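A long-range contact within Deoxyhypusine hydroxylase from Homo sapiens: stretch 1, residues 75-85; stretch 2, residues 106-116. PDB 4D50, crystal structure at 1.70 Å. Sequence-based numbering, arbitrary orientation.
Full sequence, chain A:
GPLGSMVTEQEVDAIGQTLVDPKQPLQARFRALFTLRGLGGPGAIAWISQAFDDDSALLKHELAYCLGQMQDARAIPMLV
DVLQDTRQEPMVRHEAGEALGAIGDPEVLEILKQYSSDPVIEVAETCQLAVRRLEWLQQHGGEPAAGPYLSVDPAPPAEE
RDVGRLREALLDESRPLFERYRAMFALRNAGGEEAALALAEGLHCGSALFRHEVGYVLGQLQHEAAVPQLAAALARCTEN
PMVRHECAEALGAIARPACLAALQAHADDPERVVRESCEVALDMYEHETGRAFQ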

# COMPACT_ATOMS: atom_id res chain seq x y z
N ALA A 75 2.77 16.22 6.30
CA ALA A 75 2.68 15.71 4.96
C ALA A 75 1.38 16.07 4.32
O ALA A 75 1.17 15.77 3.11
CB ALA A 75 2.86 14.18 4.93
N ILE A 76 0.44 16.64 5.11
CA ILE A 76 -0.91 16.75 4.61
C ILE A 76 -1.07 17.59 3.37
O ILE A 76 -1.77 17.23 2.44
CB ILE A 76 -1.87 17.20 5.77
CG1 ILE A 76 -2.22 16.00 6.65
CG2 ILE A 76 -3.16 17.83 5.22
CD1 ILE A 76 -2.89 16.36 7.97
N PRO A 77 -0.43 18.81 3.34
CA PRO A 77 -0.52 19.63 2.14
C PRO A 77 -0.06 18.96 0.84
O PRO A 77 -0.70 19.09 -0.16
CB PRO A 77 0.34 20.86 2.48
CG PRO A 77 0.30 20.91 3.95
CD PRO A 77 0.31 19.47 4.42
N MET A 78 1.02 18.22 0.88
CA MET A 78 1.58 17.57 -0.31
C MET A 78 0.61 16.50 -0.72
O MET A 78 0.33 16.34 -1.89
CB MET A 78 2.94 16.95 -0.02
CG MET A 78 3.58 16.31 -1.24
SD MET A 78 3.94 17.32 -2.70
CE MET A 78 4.55 18.86 -2.12
N LEU A 79 0.07 15.78 0.25
CA LEU A 79 -0.85 14.63 -0.09
C LEU A 79 -2.18 15.16 -0.68
O LEU A 79 -2.77 14.56 -1.58
CB LEU A 79 -1.14 13.76 1.10
CG LEU A 79 0.06 12.92 1.56
CD1 LEU A 79 -0.11 12.32 2.93
CD2 LEU A 79 0.28 11.81 0.53
N VAL A 80 -2.61 16.32 -0.20
CA VAL A 80 -3.77 16.97 -0.80
C VAL A 80 -3.50 17.31 -2.27
O VAL A 80 -4.36 17.12 -3.17
CB VAL A 80 -4.24 18.16 0.10
CG1 VAL A 80 -5.32 18.96 -0.60
CG2 VAL A 80 -4.81 17.65 1.42
N ASP A 81 -2.36 17.94 -2.53
CA ASP A 81 -1.95 18.36 -3.86
C ASP A 81 -1.93 17.13 -4.76
O ASP A 81 -2.45 17.19 -5.85
CB ASP A 81 -0.55 18.99 -3.91
CG ASP A 81 -0.46 20.38 -3.31
OD1 ASP A 81 -1.51 20.98 -3.04
OD2 ASP A 81 0.68 20.89 -3.13
N VAL A 82 -1.39 16.00 -4.30
CA VAL A 82 -1.44 14.76 -5.12
C VAL A 82 -2.85 14.23 -5.36
O VAL A 82 -3.21 13.85 -6.43
CB VAL A 82 -0.53 13.69 -4.52
CG1 VAL A 82 -0.71 12.38 -5.28
CG2 VAL A 82 0.90 14.17 -4.52
N LEU A 83 -3.66 14.16 -4.31
CA LEU A 83 -5.02 13.74 -4.44
C LEU A 83 -5.77 14.58 -5.44
O LEU A 83 -6.52 14.04 -6.24
CB LEU A 83 -5.78 13.87 -3.14
CG LEU A 83 -7.23 13.47 -3.11
CD1 LEU A 83 -7.45 12.09 -3.68
CD2 LEU A 83 -7.82 13.63 -1.70
N GLN A 84 -5.57 15.87 -5.36
CA GLN A 84 -6.29 16.81 -6.30
C GLN A 84 -5.73 16.83 -7.72
O GLN A 84 -6.45 17.20 -8.66
CB GLN A 84 -6.37 18.22 -5.72
CG GLN A 84 -7.06 18.27 -4.35
CD GLN A 84 -7.41 19.68 -3.89
OE1 GLN A 84 -6.54 20.46 -3.54
NE2 GLN A 84 -8.71 19.99 -3.88
N ASP A 85 -4.50 16.38 -7.92
CA ASP A 85 -3.86 16.52 -9.19
C ASP A 85 -4.39 15.48 -10.18
O ASP A 85 -3.96 14.38 -10.14
CB ASP A 85 -2.37 16.39 -9.03
CG ASP A 85 -1.64 16.59 -10.35
OD1 ASP A 85 -2.29 16.76 -11.39
OD2 ASP A 85 -0.43 16.51 -10.35
N PRO A 106 -8.40 14.72 11.60
CA PRO A 106 -9.72 15.11 11.06
C PRO A 106 -9.78 16.42 10.24
O PRO A 106 -10.79 16.68 9.61
CB PRO A 106 -10.60 15.20 12.31
CG PRO A 106 -9.67 15.35 13.46
CD PRO A 106 -8.31 14.82 13.06
N GLU A 107 -8.74 17.24 10.29
CA GLU A 107 -8.55 18.41 9.43
C GLU A 107 -8.85 18.10 7.97
O GLU A 107 -9.34 18.92 7.26
CB GLU A 107 -7.08 18.82 9.55
CG GLU A 107 -6.58 19.94 8.64
CD GLU A 107 -5.05 19.97 8.59
OE1 GLU A 107 -4.42 19.66 9.63
OE2 GLU A 107 -4.48 20.30 7.51
N VAL A 108 -8.56 16.85 7.56
CA VAL A 108 -8.76 16.40 6.17
C VAL A 108 -10.10 15.79 5.88
O VAL A 108 -10.38 15.44 4.76
CB VAL A 108 -7.64 15.41 5.73
CG1 VAL A 108 -6.28 16.01 5.98
CG2 VAL A 108 -7.75 14.04 6.41
N LEU A 109 -11.01 15.74 6.87
CA LEU A 109 -12.34 15.07 6.60
C LEU A 109 -13.11 15.66 5.48
O LEU A 109 -13.71 14.96 4.68
CB LEU A 109 -13.25 15.16 7.81
CG LEU A 109 -13.92 14.02 8.48
CD1 LEU A 109 -15.04 14.62 9.32
CD2 LEU A 109 -14.41 12.95 7.53
N GLU A 110 -13.07 16.98 5.34
CA GLU A 110 -13.94 17.63 4.38
C GLU A 110 -13.48 17.33 2.95
O GLU A 110 -14.31 17.02 2.07
CB GLU A 110 -14.11 19.16 4.68
CG GLU A 110 -15.20 19.47 5.75
CD GLU A 110 -16.51 18.61 5.60
OE1 GLU A 110 -17.27 18.75 4.61
OE2 GLU A 110 -16.79 17.78 6.51
N ILE A 111 -12.19 17.40 2.72
CA ILE A 111 -11.62 17.01 1.42
C ILE A 111 -11.88 15.54 1.10
O ILE A 111 -12.17 15.19 -0.04
CB ILE A 111 -10.14 17.39 1.27
CG1 ILE A 111 -9.69 17.11 -0.16
CG2 ILE A 111 -9.20 16.61 2.17
CD1 ILE A 111 -8.72 18.16 -0.69
N LEU A 112 -11.70 14.65 2.09
CA LEU A 112 -12.02 13.24 1.84
C LEU A 112 -13.48 13.00 1.51
O LEU A 112 -13.81 12.21 0.68
CB LEU A 112 -11.55 12.34 2.98
CG LEU A 112 -10.05 12.35 3.19
CD1 LEU A 112 -9.70 11.62 4.43
CD2 LEU A 112 -9.24 11.79 2.05
N LYS A 113 -14.39 13.68 2.19
CA LYS A 113 -15.80 13.60 1.79
C LYS A 113 -16.04 14.11 0.34
O LYS A 113 -16.84 13.52 -0.40
CB LYS A 113 -16.68 14.42 2.77
CG LYS A 113 -16.81 13.70 4.10
CD LYS A 113 -17.46 14.65 5.13
CE LYS A 113 -18.18 13.81 6.17
NZ LYS A 113 -18.46 14.47 7.47
N GLN A 114 -15.38 15.21 -0.02
CA GLN A 114 -15.49 15.80 -1.36
C GLN A 114 -15.08 14.73 -2.42
O GLN A 114 -15.77 14.47 -3.37
CB GLN A 114 -14.57 17.03 -1.44
CG GLN A 114 -14.45 17.75 -2.78
CD GLN A 114 -13.48 18.94 -2.74
OE1 GLN A 114 -12.64 19.08 -1.84
NE2 GLN A 114 -13.60 19.83 -3.75
N TYR A 115 -13.94 14.11 -2.18
CA TYR A 115 -13.33 13.22 -3.16
C TYR A 115 -13.93 11.85 -3.10
O TYR A 115 -13.58 11.01 -3.92
CB TYR A 115 -11.80 13.24 -3.12
CG TYR A 115 -11.23 14.43 -3.83
CD1 TYR A 115 -11.14 15.66 -3.19
CD2 TYR A 115 -10.76 14.34 -5.10
CE1 TYR A 115 -10.67 16.77 -3.85
CE2 TYR A 115 -10.27 15.44 -5.77
CZ TYR A 115 -10.24 16.64 -5.14
OH TYR A 115 -9.79 17.76 -5.84
N SER A 116 -14.89 11.65 -2.20
CA SER A 116 -15.67 10.46 -2.20
C SER A 116 -16.54 10.38 -3.43
O SER A 116 -17.06 9.29 -3.70
CB SER A 116 -16.56 10.38 -0.93
OG SER A 116 -15.73 10.18 0.24

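Helices that run side by side in the same direction meet through side chains spaced three or four residues apart, and the rotamers of those side chains decide how the gap is filled. Two stretches of deoxyhypusine hydroxylase illustrate the principle. The helix of the first stretch and the helix of the second point the same way, 12° from parallel, and their axes come no closer than 11.8 Å. Side chains fill the space between the backbones. In the register, I76 lies nearest V108, V80 nearest I111 and L83 nearest Y115, judged by CA atoms.

At the first level I76, with chi1 m, sends CG2 to within 3.7 Å of V108 CG1. I76 CG2 also lies 3.6 Å from E107 OE2, so the aliphatic contact is bordered by a carboxylate. One turn on, the CA-to-CB bond of V80 points sideways, yet its t rotamer brings V80 CG1 to 3.5 Å from I111 CD1. I111 is itself t at chi1, but its chi2 of 142° lies between wells; in this conformation I111 CD1 touches V80 and also sits 3.7 Å from Q84 NE2.

The CA-to-CB bond of L83 points toward the partner helix, and the side chain adopts the tp conformation. L83 CG stands 4.3 Å from the centroid of the Y115 ring, 17° off the normal, a CH-pi contact in which the leucine covers one ring face. L83 CD2 also reaches I111 CG1 at 4.2 Å and L112 CD2 at 4.4 Å, joining aromatic and aliphatic neighbours.

Y115, with chi1 m, carries its hydroxyl alongside Q84. The CA-to-CB bond of Q84 points sideways, but its mt conformation with chi3 of -71° brings its end nearer, and Q84 NE2 donates a hydrogen bond to Y115 OH at 3.2 Å. The angle of 141° at the hydrogen is clearly bent. This polar link closes an otherwise largely apolar contact burying 434 Å², both sides summed.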